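Local coordinates for succinate-semialdehyde dehydrogenase (NAD(P)(+)) (Marinobacter aquaeolei, PDB 3RH9), which probably oxidises succinate semialdehyde to succinate, with NAD+ or NADP+ as electron acceptor, at residues Ala114-Tyr119 with Ile164-Ser169; Arg146-Thr151 with Ala174-Val179. One frame throughout, in Å; residues are numbered along the deposited sequence.

In the fold
Both contacts involve the chain that runs from strand 151-154 through helix 162-174 to strand 178-181, and their centres lie about 15 Å apart. Contact 2 pairs the starts of the two strands, and contact 1 packs the connecting helix against helix 103-123. The two meet directly where Leu168 CD1 of the helix comes within 3.5 Å of Ser178 OG at the start of strand 178-181. Contact 1 is the one near the catalytic region: the side chain of Lys166 lies about 4 Å from that of Glu256, the predicted active-site residue. Contact 2 is away from that site, where the six-stranded sheet meets the antiparallel sheet containing strand 140-147.

Contact 1: residues Ala114-Tyr119 with Ile164-Ser169; sequences AGFFDY and IAKKLS
Phe116 and Phe117 of helix 103-123 pack against Ala165, Lys166, Leu168 and Ser169 of helix 162-174 in a buried helix-helix contact. The local axes run nearly parallel, inclined by 17° and 8.4 Å apart at their closest. Both phenylalanines reach Ala165 and Ser169, but the Phe116 ring lies on Lys166 and the Phe117 ring on Ser169. Phe116 is set with CG opposite its own carbonyl carbon (chi1 -79°), which lays one ring face against the aliphatic chain of Lys166. Lys166 CG makes a CH-pi contact, 3.6 Å from the Phe116 ring centroid and displaced toward the rim. From there the extended chain runs obliquely past the CZ end of the ring, CE lying 3.7 Å from Phe116 CZ. An alanine here would remove the ring and is likely to strip the Lys166 methylenes of their cover on this side, leaving the chain freer to turn.

The helix carrying Lys166 is the crossover between strands 151-154 and 178-181 in the Rossmann-like coenzyme domain of aldehyde dehydrogenases, and Lys166 itself lies close to Glu256, the predicted active-site residue. Ser169 CB sits over one face of the Phe117 ring, 3.9 Å from its centroid. The far end of that ring reaches between Ala165 and Leu168: Phe117 CE1 is 4.1 Å from Ala165 CB, and Phe117 CZ is 4.0 Å from Leu168 CB. Ser169 OG hydrogen-bonds back to Ala165 O of its own helix, in the carbonyl plane. Ala165 O also accepts from Ser169 N. Leu77 and Ile80 of helix 70-86 and Phe193 of helix 188-197 also pack on Phe117.

Contact 2: residues Arg146-Thr151 with Ala174-Val179; sequences RPVGVT and AGCPSV
Thr151 and Ser178 form a parallel bridge in which Thr151 uses both of its backbone polar groups: its N donates to Pro177 O at 3.0 Å, and its O accepts from Val179 N at 2.8 Å. Both bonds are close to straight, with N-H...O angles of 160° and 164°.

Before the bridge, side chains of each segment meet side chains and backbone of the other. The Pro147 ring lies against the end of helix 162-174, with CG 3.3 Å from Ala174 O. Gly175, at positive phi, closes that helix in a Schellman motif; at these backbone angles a CB would be jammed against the carbonyl O of Ala174. Cys176 turns its sulfur into the Val148-Gly149 bend, where SG lies 3.7 Å from Val148 CG2. Val150 spans Pro177 and Val179, one methyl to each: with CG1 anti to the backbone N (chi1 174°), that methyl reaches Val179 CG2 at 4.2 Å, while CG2 meets the Pro177 ring at CB, 4.1 Å away, the Val150 and Pro177 side chains crossing at about a right angle. Helix 48-61 covers this apolar side through Gln59, Ala61, Ala54 and Val55. On the face shared by Thr151 and Ser178, Thr151 OG1 approaches Ser178 CB at 3.7 Å.

Pro147 O is hydrogen-bonded to Arg436 of the second subunit, so the contact borders the dimer interface. Strand 151-154, helix 162-174 and strand 178-181 form a beta-alpha-beta crossover joining adjacent parallel strands, the recurring unit of the Rossmann-like coenzyme domain, and the bridge at Thr151 is where its two strands first pair.

Contact 1: residues Ala114-Tyr119 with Ile164-Ser169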
loop_
_atom_site.group_PDB
_atom_site.type_symbol
_atom_site.label_atom_id
_atom_site.label_comp_id
_atom_site.label_asym_id
_atom_site.label_seq_id
_atom_site.Cartn_x
_atom_site.Cartn_y
_atom_site.Cartn_z
ATOM N N ALA A 114 5.814 7.899 -23.619
ATOM C CA ALA A 114 4.890 8.962 -23.986
ATOM C C ALA A 114 3.451 8.563 -23.714
ATOM O O ALA A 114 2.618 9.412 -23.441
ATOM C CB ALA A 114 5.074 9.330 -25.442
ATOM N N GLY A 115 3.171 7.265 -23.791
ATOM C CA GLY A 115 1.811 6.761 -23.709
ATOM C C GLY A 115 1.270 6.740 -22.291
ATOM O O GLY A 115 0.061 6.591 -22.068
ATOM N N PHE A 116 2.170 6.872 -21.325
ATOM C CA PHE A 116 1.754 6.953 -19.937
ATOM C C PHE A 116 1.200 8.334 -19.679
ATOM O O PHE A 116 0.158 8.513 -19.041
ATOM C CB PHE A 116 2.923 6.640 -19.003
ATOM C CG PHE A 116 3.200 5.179 -18.888
ATOM C CD1 PHE A 116 2.383 4.370 -18.111
ATOM C CD2 PHE A 116 4.248 4.596 -19.591
ATOM C CE1 PHE A 116 2.614 3.016 -18.011
ATOM C CE2 PHE A 116 4.485 3.228 -19.493
ATOM C CZ PHE A 116 3.659 2.438 -18.704
ATOM N N PHE A 117 1.906 9.314 -20.210
ATOM C CA PHE A 117 1.478 10.690 -20.107
ATOM C C PHE A 117 0.184 10.895 -20.868
ATOM O O PHE A 117 -0.714 11.598 -20.413
ATOM C CB PHE A 117 2.593 11.606 -20.590
ATOM C CG PHE A 117 3.678 11.778 -19.581
ATOM C CD1 PHE A 117 4.852 11.079 -19.690
ATOM C CD2 PHE A 117 3.500 12.615 -18.492
ATOM C CE1 PHE A 117 5.847 11.237 -18.745
ATOM C CE2 PHE A 117 4.480 12.769 -17.547
ATOM C CZ PHE A 117 5.655 12.089 -17.670
ATOM N N ASP A 118 0.079 10.262 -22.024
ATOM C CA ASP A 118 -1.139 10.367 -22.792
ATOM C C ASP A 118 -2.271 9.766 -21.990
ATOM O O ASP A 118 -3.348 10.337 -21.886
ATOM C CB ASP A 118 -1.021 9.648 -24.140
ATOM C CG ASP A 118 -2.213 9.926 -25.046
ATOM O OD1 ASP A 118 -2.581 11.112 -25.232
ATOM O OD2 ASP A 118 -2.798 8.959 -25.562
ATOM N N TYR A 119 -2.021 8.605 -21.410
ATOM C CA TYR A 119 -3.095 7.888 -20.775
ATOM C C TYR A 119 -3.560 8.645 -19.539
ATOM O O TYR A 119 -4.751 8.686 -19.234
ATOM C CB TYR A 119 -2.685 6.466 -20.438
ATOM C CG TYR A 119 -3.741 5.782 -19.634
ATOM C CD1 TYR A 119 -3.737 5.865 -18.249
ATOM C CD2 TYR A 119 -4.773 5.082 -20.258
ATOM C CE1 TYR A 119 -4.722 5.257 -17.506
ATOM C CE2 TYR A 119 -5.770 4.462 -19.513
ATOM C CZ TYR A 119 -5.734 4.562 -18.139
ATOM O OH TYR A 119 -6.702 3.956 -17.385
ATOM N N ILE A 164 10.602 6.119 -15.211
ATOM C CA ILE A 164 10.218 7.418 -14.698
ATOM C C ILE A 164 8.869 7.871 -15.265
ATOM O O ILE A 164 8.105 8.542 -14.579
ATOM C CB ILE A 164 11.285 8.471 -14.987
ATOM C CG1 ILE A 164 11.024 9.718 -14.136
ATOM C CG2 ILE A 164 11.293 8.801 -16.467
ATOM C CD1 ILE A 164 10.729 9.421 -12.671
ATOM N N ALA A 165 8.577 7.484 -16.504
ATOM C CA ALA A 165 7.350 7.910 -17.178
ATOM C C ALA A 165 6.109 7.377 -16.474
ATOM O O ALA A 165 5.094 8.072 -16.382
ATOM C CB ALA A 165 7.359 7.481 -18.630
ATOM N N LYS A 166 6.197 6.139 -15.986
ATOM C CA LYS A 166 5.105 5.518 -15.246
ATOM C C LYS A 166 4.841 6.289 -13.961
ATOM O O LYS A 166 3.697 6.488 -13.564
ATOM C CB LYS A 166 5.422 4.058 -14.890
ATOM C CG LYS A 166 5.678 3.119 -16.075
ATOM C CD LYS A 166 6.216 1.773 -15.581
ATOM C CE LYS A 166 6.232 0.719 -16.681
ATOM N NZ LYS A 166 6.609 -0.657 -16.177
ATOM N N LYS A 167 5.901 6.723 -13.301
ATOM C CA LYS A 167 5.733 7.325 -11.994
ATOM C C LYS A 167 5.298 8.777 -12.088
ATOM O O LYS A 167 4.488 9.238 -11.296
ATOM C CB LYS A 167 7.017 7.206 -11.165
ATOM C CG LYS A 167 7.497 5.794 -10.941
ATOM C CD LYS A 167 8.650 5.756 -9.943
ATOM C CE LYS A 167 9.195 4.348 -9.799
ATOM N NZ LYS A 167 8.157 3.408 -9.300
ATOM N N LEU A 168 5.846 9.499 -13.056
ATOM C CA LEU A 168 5.679 10.944 -13.099
ATOM C C LEU A 168 4.345 11.341 -13.707
ATOM O O LEU A 168 3.726 12.300 -13.276
ATOM C CB LEU A 168 6.838 11.596 -13.837
ATOM C CG LEU A 168 6.846 13.120 -13.775
ATOM C CD1 LEU A 168 6.446 13.589 -12.383
ATOM C CD2 LEU A 168 8.203 13.699 -14.207
ATOM N N SER A 169 3.895 10.587 -14.698
ATOM C CA SER A 169 2.562 10.777 -15.250
ATOM C C SER A 169 1.469 10.664 -14.183
ATOM O O SER A 169 0.508 11.432 -14.190
ATOM C CB SER A 169 2.305 9.777 -16.361
ATOM O OG SER A 169 2.626 8.469 -15.929
#

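Contact 2: residues Arg146-Thr151 with Ala174-Val179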
loop_
_atom_site.group_PDB
_atom_site.type_symbol
_atom_site.label_atom_id
_atom_site.label_comp_id
_atom_site.label_asym_id
_atom_site.label_seq_id
_atom_site.Cartn_x
_atom_site.Cartn_y
_atom_site.Cartn_z
ATOM N N ARG A 146 -6.652 13.881 -2.297
ATOM C CA ARG A 146 -5.626 14.926 -2.162
ATOM C C ARG A 146 -4.251 14.412 -2.587
ATOM O O ARG A 146 -3.959 13.214 -2.487
ATOM C CB ARG A 146 -5.496 15.408 -0.700
ATOM C CG ARG A 146 -6.777 15.607 0.068
ATOM C CD ARG A 146 -7.537 16.778 -0.452
ATOM N NE ARG A 146 -8.734 17.030 0.330
ATOM C CZ ARG A 146 -9.688 17.882 -0.027
ATOM N NH1 ARG A 146 -9.577 18.555 -1.163
ATOM N NH2 ARG A 146 -10.752 18.058 0.747
ATOM N N PRO A 147 -3.384 15.317 -3.024
ATOM C CA PRO A 147 -1.994 14.948 -3.294
ATOM C C PRO A 147 -1.349 14.368 -2.044
ATOM O O PRO A 147 -1.507 14.982 -0.997
ATOM C CB PRO A 147 -1.340 16.294 -3.616
ATOM C CG PRO A 147 -2.451 17.153 -4.095
ATOM C CD PRO A 147 -3.689 16.705 -3.388
ATOM N N VAL A 148 -0.620 13.253 -2.123
ATOM C CA VAL A 148 0.036 12.753 -0.908
ATOM C C VAL A 148 1.024 13.776 -0.387
ATOM O O VAL A 148 1.297 13.840 0.801
ATOM C CB VAL A 148 0.762 11.358 -1.056
ATOM C CG1 VAL A 148 -0.236 10.215 -1.069
ATOM C CG2 VAL A 148 1.714 11.310 -2.280
ATOM N N GLY A 149 1.561 14.584 -1.281
ATOM C CA GLY A 149 2.549 15.553 -0.877
ATOM C C GLY A 149 3.715 15.351 -1.791
ATOM O O GLY A 149 3.562 14.739 -2.842
ATOM N N VAL A 150 4.873 15.862 -1.397
ATOM C CA VAL A 150 6.084 15.727 -2.203
ATOM C C VAL A 150 6.587 14.271 -2.235
ATOM O O VAL A 150 6.825 13.653 -1.186
ATOM C CB VAL A 150 7.211 16.687 -1.706
ATOM C CG1 VAL A 150 8.494 16.435 -2.454
ATOM C CG2 VAL A 150 6.786 18.125 -1.871
ATOM N N THR A 151 6.751 13.723 -3.433
ATOM C CA THR A 151 7.200 12.343 -3.536
ATOM C C THR A 151 8.622 12.220 -4.049
ATOM O O THR A 151 9.105 13.072 -4.765
ATOM C CB THR A 151 6.266 11.516 -4.435
ATOM O OG1 THR A 151 6.207 12.101 -5.743
ATOM C CG2 THR A 151 4.881 11.507 -3.846
ATOM N N ALA A 174 -1.852 13.795 -10.101
ATOM C CA ALA A 174 -2.245 13.901 -8.694
ATOM C C ALA A 174 -1.963 15.285 -8.082
ATOM O O ALA A 174 -2.499 15.642 -7.023
ATOM C CB ALA A 174 -1.549 12.825 -7.885
ATOM N N GLY A 175 -1.116 16.059 -8.750
ATOM C CA GLY A 175 -0.693 17.341 -8.227
ATOM C C GLY A 175 0.466 17.192 -7.256
ATOM O O GLY A 175 0.668 18.043 -6.398
ATOM N N CYS A 176 1.225 16.105 -7.388
ATOM C CA CYS A 176 2.344 15.832 -6.482
ATOM C C CYS A 176 3.657 16.335 -7.026
ATOM O O CYS A 176 4.140 15.818 -8.019
ATOM C CB CYS A 176 2.468 14.329 -6.200
ATOM S SG CYS A 176 1.297 13.766 -4.961
ATOM N N PRO A 177 4.235 17.354 -6.379
ATOM C CA PRO A 177 5.602 17.747 -6.740
ATOM C C PRO A 177 6.538 16.581 -6.437
ATOM O O PRO A 177 6.326 15.840 -5.480
ATOM C CB PRO A 177 5.891 18.936 -5.808
ATOM C CG PRO A 177 4.541 19.410 -5.327
ATOM C CD PRO A 177 3.688 18.174 -5.284
ATOM N N SER A 178 7.561 16.399 -7.249
ATOM C CA SER A 178 8.408 15.239 -7.075
ATOM C C SER A 178 9.896 15.575 -7.092
ATOM O O SER A 178 10.329 16.560 -7.685
ATOM C CB SER A 178 8.068 14.184 -8.130
ATOM O OG SER A 178 7.997 14.754 -9.426
ATOM N N VAL A 179 10.667 14.745 -6.409
ATOM C CA VAL A 179 12.109 14.828 -6.424
ATOM C C VAL A 179 12.574 13.553 -7.101
ATOM O O VAL A 179 12.184 12.461 -6.689
ATOM C CB VAL A 179 12.639 14.890 -5.003
ATOM C CG1 VAL A 179 14.144 14.764 -4.996
ATOM C CG2 VAL A 179 12.196 16.164 -4.340
#